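Side-chain contacts in putative uncharacterized protein (Pyrococcus abyssi virus 1, PDB 4HR1), which is of unknown function but folds as a helical bundle assigned to a bromodomain-like family, in a virus that infects a hyperthermophilic archaeon: residues Thr8-Gln11 / Lys12-Trp15; Lys76-Gln79 / Lys80-Val84. One frame throughout, in Å; residues are numbered along the deposited sequence.

Interactions 1 and 2 are two local stretches of helix in one bundle, with centres about 12 Å apart. Interaction 1 comes first along the chain, on helix 5-30, and interaction 2 follows on helix 72-98; both belong to the bromodomain-like region of the protein. The two stretches run in the same general direction and pack together through Leu82, whose CD2 lies 3.9 Å from Thr8 CG2 and also meets Val9 and Lys12. Ile78 adds an apolar contact to Val9, and these contacts join the two helices as part of the bundle's apolar interior. Helix 34-63 touches both stretches. Interaction 1 also reaches a second protein chain, whereas no other chain of the assembly touches interaction 2.

Interaction 1: Thr8-Gln11 / Lys12-Trp15; sequences TVIQ and KISW
The flat groups of Trp15 and Gln11, one turn apart, both look outward from this stretch. Lys89 makes a cation-pi contact with the Trp15 indole, and NE1 at the ring edge bonds to Asp116; the ring is carried there by CG standing anti to the backbone N (chi1 -164°). The amide of Gln11 uses NE2 to bond to the backbone of the second protein chain. Between the two residues, Trp15 N bonds to Gln11 O at 2.9 Å. The carbonyl of Ile10 is approached twice by Ser14. Ser14 N lies 2.8 Å from Ile10 O, while Ser14 OG stands above the carbonyl plane at 2.9 Å from the same oxygen. With chi1 at -59° the hydroxyl stands beside its own backbone N, and both donors face the same Ile10 oxygen. Serine suits this place because its hydroxyl, one carbon from the backbone, can fold back onto the carbonyl four residues earlier.

On the buried face, the methyls Ile10 CD1 and Ile13 CD1 come within 4.4 Å, and both isoleucines also pack on helix 34-63. Lys12 lays its aliphatic CG 3.3 Å from Thr8 O, then carries its ammonium on to a salt bridge with Glu86 of helix 72-98. The chemistry therefore divides by direction: apolar branches fill the interior, Ser14 returns its polar group to its own helix, and the longer polar side chains tie this helix to its neighbours.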
loop_
_atom_site.group_PDB
_atom_site.type_symbol
_atom_site.label_atom_id
_atom_site.label_comp_id
_atom_site.label_asym_id
_atom_site.label_seq_id
_atom_site.Cartn_x
_atom_site.Cartn_y
_atom_site.Cartn_z
ATOM N N THR A 8 2.757 5.140 -11.283
ATOM C CA THR A 8 2.162 6.399 -10.838
ATOM C C THR A 8 1.048 6.178 -9.826
ATOM O O THR A 8 1.126 6.714 -8.718
ATOM C CB THR A 8 1.776 7.304 -12.035
ATOM O OG1 THR A 8 2.879 7.401 -12.943
ATOM C CG2 THR A 8 1.350 8.689 -11.599
ATOM N N VAL A 9 0.043 5.366 -10.185
ATOM C CA VAL A 9 -1.089 5.076 -9.285
ATOM C C VAL A 9 -0.655 4.339 -8.007
ATOM O O VAL A 9 -1.100 4.698 -6.920
ATOM C CB VAL A 9 -2.327 4.451 -9.997
ATOM C CG1 VAL A 9 -2.720 5.267 -11.230
ATOM C CG2 VAL A 9 -2.087 2.997 -10.380
ATOM N N ILE A 10 0.265 3.369 -8.139
ATOM C CA ILE A 10 0.819 2.604 -7.024
ATOM C C ILE A 10 1.522 3.528 -6.026
ATOM O O ILE A 10 1.202 3.474 -4.835
ATOM C CB ILE A 10 1.684 1.380 -7.509
ATOM C CG1 ILE A 10 0.796 0.261 -8.163
ATOM C CG2 ILE A 10 2.539 0.792 -6.364
ATOM C CD1 ILE A 10 -0.605 -0.104 -7.306
ATOM N N GLN A 11 2.395 4.436 -6.513
ATOM C CA GLN A 11 3.094 5.394 -5.652
ATOM C C GLN A 11 2.135 6.297 -4.880
ATOM O O GLN A 11 2.338 6.535 -3.680
ATOM C CB GLN A 11 4.099 6.238 -6.456
ATOM C CG GLN A 11 5.308 5.468 -7.027
ATOM C CD GLN A 11 6.046 4.620 -6.012
ATOM O OE1 GLN A 11 6.456 5.083 -4.935
ATOM N NE2 GLN A 11 6.219 3.351 -6.339
ATOM N N LYS A 12 1.067 6.751 -5.547
ATOM C CA LYS A 12 0.066 7.616 -4.936
ATOM C C LYS A 12 -0.745 6.868 -3.874
ATOM O O LYS A 12 -0.989 7.420 -2.788
ATOM C CB LYS A 12 -0.852 8.261 -6.016
ATOM C CG LYS A 12 -0.147 9.256 -6.972
ATOM C CD LYS A 12 -0.277 10.722 -6.513
ATOM C CE LYS A 12 0.885 11.603 -6.942
ATOM N NZ LYS A 12 0.962 12.871 -6.145
ATOM N N ILE A 13 -1.153 5.604 -4.172
ATOM C CA ILE A 13 -1.917 4.777 -3.217
ATOM C C ILE A 13 -1.000 4.455 -2.010
ATOM O O ILE A 13 -1.408 4.671 -0.865
ATOM C CB ILE A 13 -2.560 3.498 -3.880
ATOM C CG1 ILE A 13 -3.575 3.872 -5.009
ATOM C CG2 ILE A 13 -3.249 2.611 -2.819
ATOM C CD1 ILE A 13 -3.778 2.755 -6.165
ATOM N N SER A 14 0.251 4.004 -2.278
ATOM C CA SER A 14 1.235 3.702 -1.221
ATOM C C SER A 14 1.450 4.892 -0.287
ATOM O O SER A 14 1.319 4.712 0.924
ATOM C CB SER A 14 2.560 3.218 -1.802
ATOM O OG SER A 14 2.373 2.046 -2.583
ATOM N N TRP A 15 1.683 6.119 -0.841
ATOM C CA TRP A 15 1.846 7.336 -0.033
ATOM C C TRP A 15 0.643 7.523 0.846
ATOM O O TRP A 15 0.787 7.745 2.052
ATOM C CB TRP A 15 2.000 8.604 -0.914
ATOM C CG TRP A 15 2.536 9.793 -0.166
ATOM C CD1 TRP A 15 3.848 10.158 -0.061
ATOM C CD2 TRP A 15 1.799 10.704 0.667
ATOM N NE1 TRP A 15 3.967 11.275 0.732
ATOM C CE2 TRP A 15 2.726 11.629 1.198
ATOM C CE3 TRP A 15 0.428 10.879 0.960
ATOM C CZ2 TRP A 15 2.338 12.697 2.021
ATOM C CZ3 TRP A 15 0.052 11.915 1.803
ATOM C CH2 TRP A 15 1.002 12.799 2.338
#

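Interaction 2: Lys76-Gln79 / Lys80-Val84; sequences KEIQ and KALLV
Ile78 and Leu82, one turn apart, cross obliquely, and their contact is between branches: Ile78 CG2 lies 4.1 Å from Leu82 CD1. Leu82 points back toward the preceding turn, with CG anti to its carbonyl carbon (chi1 -79°), which brings CD1 within reach of both Ile78 and the side chain of Gln79. Gln79, bent at chi2 (-60°), lays the flat face of its amide against that methyl, OE1 being nearest to Leu82 CD1 at 3.7 Å. This is a van der Waals contact, and Phe3 adds its own to all three residues. A branched leucine suits the place because its second methyl, CD2, can turn to helix 5-30 while CD1 stays with its own helix.

Beneath these side chains, Leu82 N bonds to Ile78 O at 2.8 Å. Lys80 runs its methylenes past the preceding turn, CD resting 3.3 Å from Lys76 O. Ala81 is small enough to fit on the buried side, where it meets Val54 of helix 34-63. Glu77 turns to that same helix, and its OE1 accepts a hydrogen bond from Trp56. The pattern is that of an amphipathic helix in a helical bundle: residues spaced three and four apart, here Ile78, Ala81 and Leu82, face neighbouring helices, while Lys76 and Lys80 occupy the exposed side.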
loop_
_atom_site.group_PDB
_atom_site.type_symbol
_atom_site.label_atom_id
_atom_site.label_comp_id
_atom_site.label_asym_id
_atom_site.label_seq_id
_atom_site.Cartn_x
_atom_site.Cartn_y
_atom_site.Cartn_z
ATOM N N LYS A 76 -8.122 8.333 -19.614
ATOM C CA LYS A 76 -9.016 9.304 -18.961
ATOM C C LYS A 76 -9.498 8.857 -17.578
ATOM O O LYS A 76 -9.587 9.683 -16.659
ATOM C CB LYS A 76 -10.211 9.658 -19.870
ATOM C CG LYS A 76 -9.842 10.522 -21.090
ATOM C CD LYS A 76 -10.863 10.397 -22.225
ATOM C CE LYS A 76 -12.023 11.357 -22.119
ATOM N NZ LYS A 76 -13.095 11.011 -23.087
ATOM N N GLU A 77 -9.833 7.552 -17.445
ATOM C CA GLU A 77 -10.282 6.933 -16.200
ATOM C C GLU A 77 -9.096 6.905 -15.205
ATOM O O GLU A 77 -9.312 7.176 -14.027
ATOM C CB GLU A 77 -10.850 5.521 -16.476
ATOM C CG GLU A 77 -11.576 4.863 -15.305
ATOM C CD GLU A 77 -10.728 4.211 -14.223
ATOM O OE1 GLU A 77 -9.673 3.615 -14.544
ATOM O OE2 GLU A 77 -11.140 4.283 -13.043
ATOM N N ILE A 78 -7.859 6.629 -15.681
ATOM C CA ILE A 78 -6.653 6.664 -14.841
ATOM C C ILE A 78 -6.434 8.124 -14.331
ATOM O O ILE A 78 -6.205 8.333 -13.131
ATOM C CB ILE A 78 -5.400 6.143 -15.612
ATOM C CG1 ILE A 78 -5.414 4.617 -15.788
ATOM C CG2 ILE A 78 -4.089 6.617 -14.956
ATOM C CD1 ILE A 78 -5.325 3.771 -14.459
ATOM N N GLN A 79 -6.531 9.119 -15.264
ATOM C CA GLN A 79 -6.384 10.537 -14.974
ATOM C C GLN A 79 -7.416 11.034 -13.992
ATOM O O GLN A 79 -7.081 11.835 -13.127
ATOM C CB GLN A 79 -6.378 11.379 -16.260
ATOM C CG GLN A 79 -5.079 11.276 -17.072
ATOM C CD GLN A 79 -3.804 11.713 -16.357
ATOM O OE1 GLN A 79 -2.742 11.098 -16.514
ATOM N NE2 GLN A 79 -3.857 12.795 -15.578
ATOM N N LYS A 80 -8.655 10.544 -14.090
ATOM C CA LYS A 80 -9.727 10.938 -13.169
ATOM C C LYS A 80 -9.507 10.315 -11.796
ATOM O O LYS A 80 -9.868 10.921 -10.790
ATOM C CB LYS A 80 -11.106 10.561 -13.732
ATOM C CG LYS A 80 -11.638 11.563 -14.757
ATOM C CD LYS A 80 -12.505 10.922 -15.848
ATOM C CE LYS A 80 -13.915 10.570 -15.415
ATOM N NZ LYS A 80 -14.012 9.186 -14.861
ATOM N N ALA A 81 -8.903 9.110 -11.754
ATOM C CA ALA A 81 -8.574 8.435 -10.502
ATOM C C ALA A 81 -7.411 9.182 -9.826
ATOM O O ALA A 81 -7.506 9.495 -8.631
ATOM C CB ALA A 81 -8.202 6.981 -10.764
ATOM N N LEU A 82 -6.362 9.556 -10.624
ATOM C CA LEU A 82 -5.208 10.344 -10.176
ATOM C C LEU A 82 -5.626 11.629 -9.481
ATOM O O LEU A 82 -5.017 12.027 -8.486
ATOM C CB LEU A 82 -4.256 10.650 -11.330
ATOM C CG LEU A 82 -3.327 9.505 -11.734
ATOM C CD1 LEU A 82 -2.565 9.857 -12.987
ATOM C CD2 LEU A 82 -2.345 9.147 -10.608
ATOM N N LEU A 83 -6.722 12.225 -9.978
ATOM C CA LEU A 83 -7.321 13.445 -9.475
ATOM C C LEU A 83 -7.981 13.262 -8.124
ATOM O O LEU A 83 -7.803 14.100 -7.235
ATOM C CB LEU A 83 -8.349 13.930 -10.487
ATOM C CG LEU A 83 -8.078 15.292 -11.053
ATOM C CD1 LEU A 83 -8.534 15.368 -12.520
ATOM C CD2 LEU A 83 -8.650 16.407 -10.133
ATOM N N VAL A 84 -8.764 12.178 -7.973
ATOM C CA VAL A 84 -9.478 11.842 -6.725
ATOM C C VAL A 84 -8.429 11.559 -5.624
ATOM O O VAL A 84 -8.589 12.010 -4.488
ATOM C CB VAL A 84 -10.465 10.654 -6.950
ATOM C CG1 VAL A 84 -11.024 10.107 -5.634
ATOM C CG2 VAL A 84 -11.599 11.060 -7.887
#